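Local coordinates for protein acyl-coa oxidase (Arabidopsis thaliana, PDB 1W07) that oxidises long- and medium-chain acyl-CoAs to 2-trans-enoyl-CoAs with FAD and molecular oxygen, releasing hydrogen peroxide, in peroxisomal beta-oxidation, at residues I325-P336 with L589-A600. The protein carries 1 engineered substitution. Residues are numbered along the deposited sequence; the frame is centred on the assembly and turned at random.
With FAD (flavin-adenine dinucleotide), chain C.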
ATOM      1  N   ILE B 325       5.977  16.045  13.496  1.00 11.98           N
ATOM      2  CA  ILE B 325       7.231  16.001  12.756  1.00 12.29           C
ATOM      3  C   ILE B 325       8.457  16.081  13.678  1.00 14.38           C
ATOM      4  O   ILE B 325       9.582  15.838  13.236  1.00 14.88           O
ATOM      5  CB  ILE B 325       7.297  17.122  11.707  1.00 14.54           C
ATOM      6  CG1 ILE B 325       8.424  16.828  10.711  1.00 15.68           C
ATOM      7  CG2 ILE B 325       7.519  18.473  12.380  1.00 19.05           C
ATOM      8  CD1 ILE B 325       8.422  17.753   9.485  1.00 15.65           C
ATOM      9  N   ASP B 326       8.233  16.419  14.950  1.00 14.02           N
ATOM     10  CA  ASP B 326       9.300  16.507  15.960  1.00 15.03           C
ATOM     11  C   ASP B 326       9.653  15.111  16.525  1.00 16.10           C
ATOM     12  O   ASP B 326      10.687  14.941  17.160  1.00 17.46           O
ATOM     13  CB  ASP B 326       8.862  17.373  17.151  1.00 17.80           C
ATOM     14  CG  ASP B 326       8.972  18.873  16.898  1.00 20.41           C
ATOM     15  OD1 ASP B 326       9.206  19.299  15.745  1.00 19.42           O
ATOM     16  OD2 ASP B 326       8.809  19.628  17.883  1.00 23.14           O
ATOM     17  N   TYR B 327       8.780  14.127  16.325  1.00 15.25           N
ATOM     18  CA  TYR B 327       9.005  12.777  16.850  1.00 16.38           C
ATOM     19  C   TYR B 327       9.958  11.979  15.967  1.00 17.57           C
ATOM     20  O   TYR B 327       9.786  11.930  14.749  1.00 16.46           O
ATOM     21  CB  TYR B 327       7.668  12.036  16.979  1.00 18.27           C
ATOM     22  CG  TYR B 327       6.720  12.637  18.006  1.00 19.33           C
ATOM     23  CD1 TYR B 327       5.358  12.785  17.725  1.00 16.81           C
ATOM     24  CD2 TYR B 327       7.179  13.048  19.261  1.00 19.44           C
ATOM     25  CE1 TYR B 327       4.482  13.330  18.662  1.00 15.43           C
ATOM     26  CE2 TYR B 327       6.310  13.591  20.205  1.00 20.16           C
ATOM     27  CZ  TYR B 327       4.963  13.735  19.897  1.00 20.51           C
ATOM     28  OH  TYR B 327       4.118  14.336  20.806  1.00 16.49           O
ATOM     29  N   LYS B 328      10.962  11.350  16.580  1.00 16.33           N
ATOM     30  CA  LYS B 328      11.956  10.573  15.846  1.00 16.37           C
ATOM     31  C   LYS B 328      11.380   9.454  14.977  1.00 12.92           C
ATOM     32  O   LYS B 328      11.930   9.151  13.927  1.00 14.21           O
ATOM     33  CB  LYS B 328      13.027  10.038  16.816  1.00 16.22           C
ATOM     34  CG  LYS B 328      14.117  11.069  17.122  1.00 18.16           C
ATOM     35  CD  LYS B 328      14.934  11.363  15.864  1.00 15.39           C
ATOM     36  CE  LYS B 328      15.938  12.515  16.025  1.00 19.12           C
ATOM     37  NZ  LYS B 328      15.339  13.885  16.048  1.00 14.01           N
ATOM     38  N   THR B 329      10.279   8.842  15.407  1.00 14.46           N
ATOM     39  CA  THR B 329       9.616   7.793  14.632  1.00 13.71           C
ATOM     40  C   THR B 329       9.026   8.423  13.355  1.00 16.83           C
ATOM     41  O   THR B 329       9.063   7.831  12.273  1.00 17.84           O
ATOM     42  CB  THR B 329       8.457   7.183  15.395  1.00 15.86           C
ATOM     43  OG1 THR B 329       7.670   8.242  15.942  1.00 15.51           O
ATOM     44  CG2 THR B 329       8.953   6.256  16.519  1.00 18.99           C
ATOM     45  N   GLN B 330       8.453   9.618  13.474  1.00 16.46           N
ATOM     46  CA  GLN B 330       7.880  10.295  12.310  1.00 14.42           C
ATOM     47  C   GLN B 330       9.032  10.631  11.349  1.00 13.29           C
ATOM     48  O   GLN B 330       8.913  10.449  10.138  1.00 12.82           O
ATOM     49  CB  GLN B 330       7.151  11.579  12.754  1.00 15.16           C
ATOM     50  CG  GLN B 330       6.200  12.216  11.718  1.00 12.85           C
ATOM     51  CD  GLN B 330       4.888  11.463  11.590  1.00 14.43           C
ATOM     52  OE1 GLN B 330       4.705  10.417  12.210  1.00 14.38           O
ATOM     53  NE2 GLN B 330       3.967  11.991  10.782  1.00 10.42           N
ATOM     54  N   GLN B 331      10.150  11.106  11.898  1.00 11.87           N
ATOM     55  CA  GLN B 331      11.321  11.485  11.094  1.00 14.79           C
ATOM     56  C   GLN B 331      11.970  10.278  10.397  1.00 12.63           C
ATOM     57  O   GLN B 331      12.389  10.360   9.227  1.00 14.74           O
ATOM     58  CB  GLN B 331      12.352  12.193  11.986  1.00 13.71           C
ATOM     59  CG  GLN B 331      11.755  13.377  12.758  1.00 14.02           C
ATOM     60  CD  GLN B 331      12.778  14.152  13.568  1.00 17.67           C
ATOM     61  OE1 GLN B 331      13.884  13.667  13.830  1.00 15.74           O
ATOM     62  NE2 GLN B 331      12.408  15.357  13.990  1.00 12.01           N
ATOM     63  N   ASN B 332      12.045   9.166  11.122  1.00 11.38           N
ATOM     64  CA  ASN B 332      12.630   7.926  10.614  1.00 12.59           C
ATOM     65  C   ASN B 332      11.774   7.317   9.507  1.00 14.05           C
ATOM     66  O   ASN B 332      12.262   6.536   8.695  1.00 16.54           O
ATOM     67  CB  ASN B 332      12.785   6.920  11.759  1.00 11.72           C
ATOM     68  CG  ASN B 332      13.539   5.669  11.341  1.00 16.28           C
ATOM     69  OD1 ASN B 332      14.650   5.750  10.821  1.00 15.83           O
ATOM     70  ND2 ASN B 332      12.931   4.505  11.560  1.00 13.43           N
ATOM     71  N   ARG B 333      10.497   7.677   9.474  1.00 15.68           N
ATOM     72  CA  ARG B 333       9.604   7.149   8.441  1.00 17.09           C
ATOM     73  C   ARG B 333       9.507   8.103   7.239  1.00 16.73           C
ATOM     74  O   ARG B 333       9.420   7.665   6.083  1.00 15.18           O
ATOM     75  CB  ARG B 333       8.203   6.920   9.033  1.00 18.17           C
ATOM     76  CG  ARG B 333       8.149   5.808  10.090  1.00 16.03           C
ATOM     77  CD  ARG B 333       6.957   5.982  11.035  1.00 15.56           C
ATOM     78  NE  ARG B 333       5.682   5.789  10.359  1.00 21.03           N
ATOM     79  CZ  ARG B 333       4.502   6.125  10.878  1.00 21.93           C
ATOM     80  NH1 ARG B 333       4.432   6.680  12.083  1.00 23.42           N
ATOM     81  NH2 ARG B 333       3.384   5.905  10.193  1.00 21.76           N
ATOM     82  N   LEU B 334       9.552   9.401   7.521  1.00 15.12           N
ATOM     83  CA  LEU B 334       9.414  10.431   6.495  1.00 12.80           C
ATOM     84  C   LEU B 334      10.701  10.923   5.849  1.00 13.47           C
ATOM     85  O   LEU B 334      10.780  11.018   4.629  1.00 14.68           O
ATOM     86  CB  LEU B 334       8.670  11.629   7.100  1.00 12.40           C
ATOM     87  CG  LEU B 334       8.565  12.918   6.263  1.00 12.26           C
ATOM     88  CD1 LEU B 334       7.680  12.692   5.049  1.00 11.63           C
ATOM     89  CD2 LEU B 334       7.992  14.018   7.141  1.00 14.51           C
ATOM     90  N   PHE B 335      11.704  11.246   6.669  1.00  9.82           N
ATOM     91  CA  PHE B 335      12.959  11.767   6.143  1.00 11.94           C
ATOM     92  C   PHE B 335      13.680  10.842   5.160  1.00 12.45           C
ATOM     93  O   PHE B 335      14.305  11.319   4.215  1.00 15.07           O
ATOM     94  CB  PHE B 335      13.879  12.175   7.299  1.00 12.15           C
ATOM     95  CG  PHE B 335      13.386  13.389   8.063  1.00 13.24           C
ATOM     96  CD1 PHE B 335      14.098  13.848   9.171  1.00 16.15           C
ATOM     97  CD2 PHE B 335      12.226  14.070   7.685  1.00 13.69           C
ATOM     98  CE1 PHE B 335      13.666  14.959   9.887  1.00 14.53           C
ATOM     99  CE2 PHE B 335      11.779  15.197   8.402  1.00 11.98           C
ATOM    100  CZ  PHE B 335      12.509  15.636   9.508  1.00 14.46           C
ATOM    101  N   PRO B 336      13.614   9.517   5.369  1.00 13.86           N
ATOM    102  CA  PRO B 336      14.280   8.634   4.405  1.00 12.98           C
ATOM    103  C   PRO B 336      13.565   8.764   3.048  1.00 14.82           C
ATOM    104  O   PRO B 336      14.196   8.667   1.993  1.00 15.02           O
ATOM    105  CB  PRO B 336      14.115   7.252   5.042  1.00 14.88           C
ATOM    106  CG  PRO B 336      14.169   7.569   6.529  1.00 15.10           C
ATOM    107  CD  PRO B 336      13.266   8.787   6.599  1.00 12.83           C
ATOM    108  N   LEU B 589      22.759   8.659  11.717  1.00 19.41           N
ATOM    109  CA  LEU B 589      21.462   8.774  11.064  1.00 20.49           C
ATOM    110  C   LEU B 589      20.537   9.628  11.939  1.00 20.69           C
ATOM    111  O   LEU B 589      19.879  10.536  11.445  1.00 22.76           O
ATOM    112  CB  LEU B 589      20.853   7.378  10.843  1.00 17.06           C
ATOM    113  CG  LEU B 589      19.476   7.332  10.160  1.00 19.36           C
ATOM    114  CD1 LEU B 589      19.545   8.001   8.786  1.00 13.86           C
ATOM    115  CD2 LEU B 589      19.019   5.878  10.045  1.00 13.50           C
ATOM    116  N   ARG B 590      20.509   9.340  13.238  1.00 22.44           N
ATOM    117  CA  ARG B 590      19.680  10.075  14.201  1.00 23.63           C
ATOM    118  C   ARG B 590      20.019  11.574  14.170  1.00 23.85           C
ATOM    119  O   ARG B 590      19.138  12.442  14.053  1.00 20.77           O
ATOM    120  CB  ARG B 590      19.934   9.529  15.606  1.00 25.37           C
ATOM    121  CG  ARG B 590      18.731   9.565  16.530  1.00 30.60           C
ATOM    122  CD  ARG B 590      19.150   9.449  17.988  1.00 34.32           C
ATOM    123  NE  ARG B 590      20.197   8.445  18.181  1.00 40.39           N
ATOM    124  CZ  ARG B 590      20.021   7.136  18.030  1.00 41.06           C
ATOM    125  NH1 ARG B 590      18.831   6.657  17.684  1.00 44.59           N
ATOM    126  NH2 ARG B 590      21.042   6.308  18.202  1.00 41.29           N
ATOM    127  N   SER B 591      21.307  11.874  14.279  1.00 20.51           N
ATOM    128  CA  SER B 591      21.778  13.241  14.244  1.00 20.82           C
ATOM    129  C   SER B 591      21.371  13.938  12.943  1.00 22.44           C
ATOM    130  O   SER B 591      20.984  15.106  12.964  1.00 21.42           O
ATOM    131  CB  SER B 591      23.293  13.269  14.404  1.00 20.73           C
ATOM    132  OG  SER B 591      23.794  14.550  14.056  1.00 28.31           O
ATOM    133  N   LEU B 592      21.458  13.234  11.814  1.00 20.82           N
ATOM    134  CA  LEU B 592      21.081  13.818  10.519  1.00 18.12           C
ATOM    135  C   LEU B 592      19.591  14.156  10.495  1.00 16.37           C
ATOM    136  O   LEU B 592      19.174  15.117   9.847  1.00 15.88           O
ATOM    137  CB  LEU B 592      21.429  12.861   9.364  1.00 18.13           C
ATOM    138  CG  LEU B 592      22.923  12.645   9.078  1.00 16.84           C
ATOM    139  CD1 LEU B 592      23.101  11.553   8.047  1.00 19.57           C
ATOM    140  CD2 LEU B 592      23.548  13.927   8.576  1.00 16.42           C
ATOM    141  N   TYR B 593      18.778  13.371  11.193  1.00 14.79           N
ATOM    142  CA  TYR B 593      17.353  13.664  11.236  1.00 16.80           C
ATOM    143  C   TYR B 593      17.161  15.015  11.945  1.00 17.15           C
ATOM    144  O   TYR B 593      16.466  15.908  11.439  1.00 19.13           O
ATOM    145  CB  TYR B 593      16.599  12.573  11.993  1.00 15.63           C
ATOM    146  CG  TYR B 593      16.492  11.237  11.258  1.00 15.10           C
ATOM    147  CD1 TYR B 593      16.583  11.155   9.869  1.00 15.62           C
ATOM    148  CD2 TYR B 593      16.225  10.064  11.958  1.00 14.48           C
ATOM    149  CE1 TYR B 593      16.407   9.924   9.187  1.00 15.14           C
ATOM    150  CE2 TYR B 593      16.043   8.833  11.304  1.00 14.85           C
ATOM    151  CZ  TYR B 593      16.132   8.770   9.920  1.00 15.97           C
ATOM    152  OH  TYR B 593      15.928   7.550   9.292  1.00 16.95           O
ATOM    153  N   THR B 594      17.784  15.159  13.114  1.00 18.71           N
ATOM    154  CA  THR B 594      17.709  16.390  13.894  1.00 14.99           C
ATOM    155  C   THR B 594      18.185  17.587  13.086  1.00 16.05           C
ATOM    156  O   THR B 594      17.668  18.686  13.244  1.00 13.49           O
ATOM    157  CB  THR B 594      18.550  16.265  15.164  1.00 15.41           C
ATOM    158  OG1 THR B 594      18.007  15.210  15.965  1.00 17.12           O
ATOM    159  CG2 THR B 594      18.554  17.586  15.973  1.00 16.32           C
ATOM    160  N   GLN B 595      19.174  17.377  12.222  1.00 15.20           N
ATOM    161  CA  GLN B 595      19.679  18.468  11.403  1.00 17.73           C
ATOM    162  C   GLN B 595      18.715  18.823  10.274  1.00 19.48           C
ATOM    163  O   GLN B 595      18.569  19.990   9.907  1.00 18.78           O
ATOM    164  CB  GLN B 595      21.042  18.104  10.816  1.00 20.47           C
ATOM    165  CG  GLN B 595      22.146  18.091  11.850  1.00 27.59           C
ATOM    166  CD  GLN B 595      23.438  17.504  11.331  1.00 30.10           C
ATOM    167  OE1 GLN B 595      24.007  17.988  10.355  1.00 35.27           O
ATOM    168  NE2 GLN B 595      23.912  16.454  11.988  1.00 33.38           N
ATOM    169  N   VAL B 596      18.044  17.819   9.722  1.00 18.84           N
ATOM    170  CA  VAL B 596      17.113  18.053   8.623  1.00 18.78           C
ATOM    171  C   VAL B 596      15.776  18.603   9.091  1.00 14.87           C
ATOM    172  O   VAL B 596      15.106  19.328   8.350  1.00 15.90           O
ATOM    173  CB  VAL B 596      16.903  16.751   7.811  1.00 19.16           C
ATOM    174  CG1 VAL B 596      15.697  16.880   6.866  1.00 20.05           C
ATOM    175  CG2 VAL B 596      18.162  16.467   7.023  1.00 20.19           C
ATOM    176  N   ARG B 597      15.396  18.265  10.320  1.00 15.66           N
ATOM    177  CA  ARG B 597      14.121  18.705  10.898  1.00 16.05           C
ATOM    178  C   ARG B 597      13.710  20.151  10.623  1.00 17.15           C
ATOM    179  O   ARG B 597      12.600  20.404  10.147  1.00 16.73           O
ATOM    180  CB  ARG B 597      14.123  18.459  12.410  1.00 17.37           C
ATOM    181  CG  ARG B 597      13.029  19.216  13.199  1.00 15.20           C
ATOM    182  CD  ARG B 597      11.628  18.837  12.769  1.00 18.43           C
ATOM    183  NE  ARG B 597      10.625  19.633  13.484  1.00 19.09           N
ATOM    184  CZ  ARG B 597      10.095  20.760  13.022  1.00 20.48           C
ATOM    185  NH1 ARG B 597      10.455  21.234  11.833  1.00 17.80           N
ATOM    186  NH2 ARG B 597       9.196  21.406  13.746  1.00 17.00           N
ATOM    187  N   PRO B 598      14.593  21.123  10.937  1.00 16.69           N
ATOM    188  CA  PRO B 598      14.251  22.525  10.703  1.00 15.57           C
ATOM    189  C   PRO B 598      14.190  22.906   9.230  1.00 15.93           C
ATOM    190  O   PRO B 598      13.589  23.920   8.857  1.00 16.85           O
ATOM    191  CB  PRO B 598      15.326  23.281  11.490  1.00 18.78           C
ATOM    192  CG  PRO B 598      16.525  22.369  11.384  1.00 20.85           C
ATOM    193  CD  PRO B 598      15.915  20.995  11.581  1.00 20.50           C
ATOM    194  N   ASN B 599      14.796  22.068   8.395  1.00 14.89           N
ATOM    195  CA  ASN B 599      14.815  22.295   6.958  1.00 15.77           C
ATOM    196  C   ASN B 599      13.730  21.551   6.197  1.00 13.74           C
ATOM    197  O   ASN B 599      13.530  21.813   5.016  1.00 14.20           O
ATOM    198  CB  ASN B 599      16.176  21.876   6.398  1.00 16.82           C
ATOM    199  CG  ASN B 599      17.294  22.709   6.953  1.00 18.47           C
ATOM    200  OD1 ASN B 599      17.470  23.861   6.563  1.00 16.55           O
ATOM    201  ND2 ASN B 599      18.046  22.143   7.886  1.00 15.19           N
ATOM    202  N   ALA B 600      13.017  20.647   6.875  1.00 14.44           N
ATOM    203  CA  ALA B 600      12.000  19.795   6.236  1.00 14.69           C
ATOM    204  C   ALA B 600      10.999  20.501   5.335  1.00 12.88           C
ATOM    205  O   ALA B 600      10.930  20.211   4.137  1.00 17.68           O
ATOM    206  CB  ALA B 600      11.239  18.955   7.285  1.00 15.66           C
TER
HETATM  207  PA  FAD C1660      -2.321  11.017  15.097  1.00 21.64           P
HETATM  208  O1A FAD C1660      -2.330  10.424  16.453  1.00 24.42           O
HETATM  209  O2A FAD C1660      -2.551  12.473  14.954  1.00 17.34           O
HETATM  210  O5B FAD C1660      -0.940  10.611  14.376  1.00 22.19           O
HETATM  211  C5B FAD C1660      -0.539  11.200  13.136  1.00 19.47           C
HETATM  212  C4B FAD C1660       0.940  10.899  12.874  1.00 19.76           C
HETATM  213  O4B FAD C1660       1.663  11.331  14.046  1.00 15.69           O
HETATM  214  C3B FAD C1660       1.176   9.390  12.755  1.00 16.85           C
HETATM  215  O3B FAD C1660       2.358   9.146  11.989  1.00 18.44           O
HETATM  216  C2B FAD C1660       1.385   8.989  14.214  1.00 17.50           C
HETATM  217  O2B FAD C1660       2.193   7.810  14.277  1.00 17.74           O
HETATM  218  C1B FAD C1660       2.237  10.174  14.676  1.00 15.32           C
HETATM  219  N9A FAD C1660       2.194  10.323  16.147  1.00 19.44           N
HETATM  220  C8A FAD C1660       1.172  10.811  16.853  1.00 21.05           C
HETATM  221  N7A FAD C1660       1.483  10.823  18.146  1.00 18.63           N
HETATM  222  C5A FAD C1660       2.720  10.348  18.266  1.00 20.55           C
HETATM  223  C6A FAD C1660       3.556  10.137  19.355  1.00 19.52           C
HETATM  224  N6A FAD C1660       3.166  10.464  20.582  1.00 21.18           N
HETATM  225  N1A FAD C1660       4.835   9.614  19.126  1.00 22.83           N
HETATM  226  C2A FAD C1660       5.239   9.322  17.816  1.00 19.60           C
HETATM  227  N3A FAD C1660       4.412   9.533  16.806  1.00 20.43           N
HETATM  228  C4A FAD C1660       3.179  10.031  16.997  1.00 19.44           C
HETATM  229  N1  FAD C1660     -13.272   7.720  16.051  1.00 13.38           N
HETATM  230  C2  FAD C1660     -14.421   7.681  16.851  1.00 18.64           C
HETATM  231  O2  FAD C1660     -14.488   8.370  17.865  1.00 19.46           O
HETATM  232  N3  FAD C1660     -15.504   6.887  16.450  1.00 15.09           N
HETATM  233  C4  FAD C1660     -15.440   6.153  15.258  1.00 20.12           C
HETATM  234  O4  FAD C1660     -16.397   5.465  14.912  1.00 20.62           O
HETATM  235  C4X FAD C1660     -14.296   6.200  14.470  1.00 17.01           C
HETATM  236  N5  FAD C1660     -14.248   5.521  13.244  1.00 17.67           N
HETATM  237  C5X FAD C1660     -13.112   5.589  12.426  1.00 13.91           C
HETATM  238  C6  FAD C1660     -13.129   5.024  11.155  1.00  7.99           C
HETATM  239  C7  FAD C1660     -12.057   5.229  10.286  1.00 13.11           C
HETATM  240  C7M FAD C1660     -12.121   4.637   8.876  1.00 10.62           C
HETATM  241  C8  FAD C1660     -10.962   5.990  10.696  1.00 13.47           C
HETATM  242  C8M FAD C1660      -9.788   6.275   9.753  1.00 11.11           C
HETATM  243  C9  FAD C1660     -10.943   6.537  11.976  1.00 14.89           C
HETATM  244  C9A FAD C1660     -12.015   6.343  12.847  1.00 12.03           C
HETATM  245  N10 FAD C1660     -12.042   6.977  14.096  1.00 14.57           N
HETATM  246  C10 FAD C1660     -13.212   6.975  14.867  1.00 16.03           C
HETATM  247  C1' FAD C1660     -10.864   7.735  14.583  1.00 16.49           C
HETATM  248  C2' FAD C1660      -9.800   6.735  15.050  1.00 17.93           C
HETATM  249  O2' FAD C1660     -10.382   5.824  15.989  1.00 22.28           O
HETATM  250  C3' FAD C1660      -8.560   7.371  15.686  1.00 22.00           C
HETATM  251  O3' FAD C1660      -8.946   8.197  16.789  1.00 26.03           O
HETATM  252  C4' FAD C1660      -7.754   8.209  14.690  1.00 20.10           C
HETATM  253  O4' FAD C1660      -7.667   7.561  13.419  1.00 19.62           O
HETATM  254  C5' FAD C1660      -6.346   8.444  15.235  1.00 20.94           C
HETATM  255  O5' FAD C1660      -5.525   9.003  14.210  1.00 24.70           O
HETATM  256  P   FAD C1660      -4.971  10.507  14.319  1.00 22.99           P
HETATM  257  O1P FAD C1660      -5.460  11.243  13.132  1.00 24.21           O
HETATM  258  O2P FAD C1660      -5.279  11.041  15.664  1.00 22.72           O
HETATM  259  O3P FAD C1660      -3.389  10.253  14.169  1.00 23.70           O
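Y593 enters as a knob among Q331, N332, F335 and P336 in a nearly perpendicular helix-helix contact between the two C-terminal helical domains of the acyl-CoA oxidase fold. The axes of helices 328-336 and 589-596 come within 10.2 Å at 86°, and 613 Å² is buried. The carbonyl O of Q331 lies over one face of the Y593 ring, while the phenol reaches N332: Y593 OH donates to N332 OD1 at 2.7 Å, the donor 20° out of the amide carbonyl plane. F335 meets the Y593 ring obliquely, centroids 5.9 Å apart. One face of the F335 ring carries CG1 of V596, 4.1 Å from the ring centroid in a CH-pi contact, and the opposite face CB of Q331, offset toward the rim; A600 CB lies near F335 CE2.

At the other end R597 grips D326 side-on, R597 NE and NH2 both donating to D326 OD1, the former at 2.7 Å, in the guanidinium plane. With CG anti to the backbone N (chi1 164°) and a bend at chi2, its chain swings over I325, whose CG2 lies against a guanidinium face 3.5 Å from R597 CZ. NH1 of R597 also pairs with E10. A leucine in its place would probably leave the carboxylates of D326 and E10 without their cationic mate. Between these ends, K328 NZ bridges T594 OG1 (3.0 Å) and Q331 OE1, while Q331 NE2 donates to the I325 carbonyl on a lone pair, which fixes the amide's rotation.

Q330 and R333, on the same helix 328-336, hold the ribose of FAD, R333 weakly. A largely aromatic centre bordered by directional polar bonds is thus consistent with this FAD-binding helix start being held in place against helix 579-596.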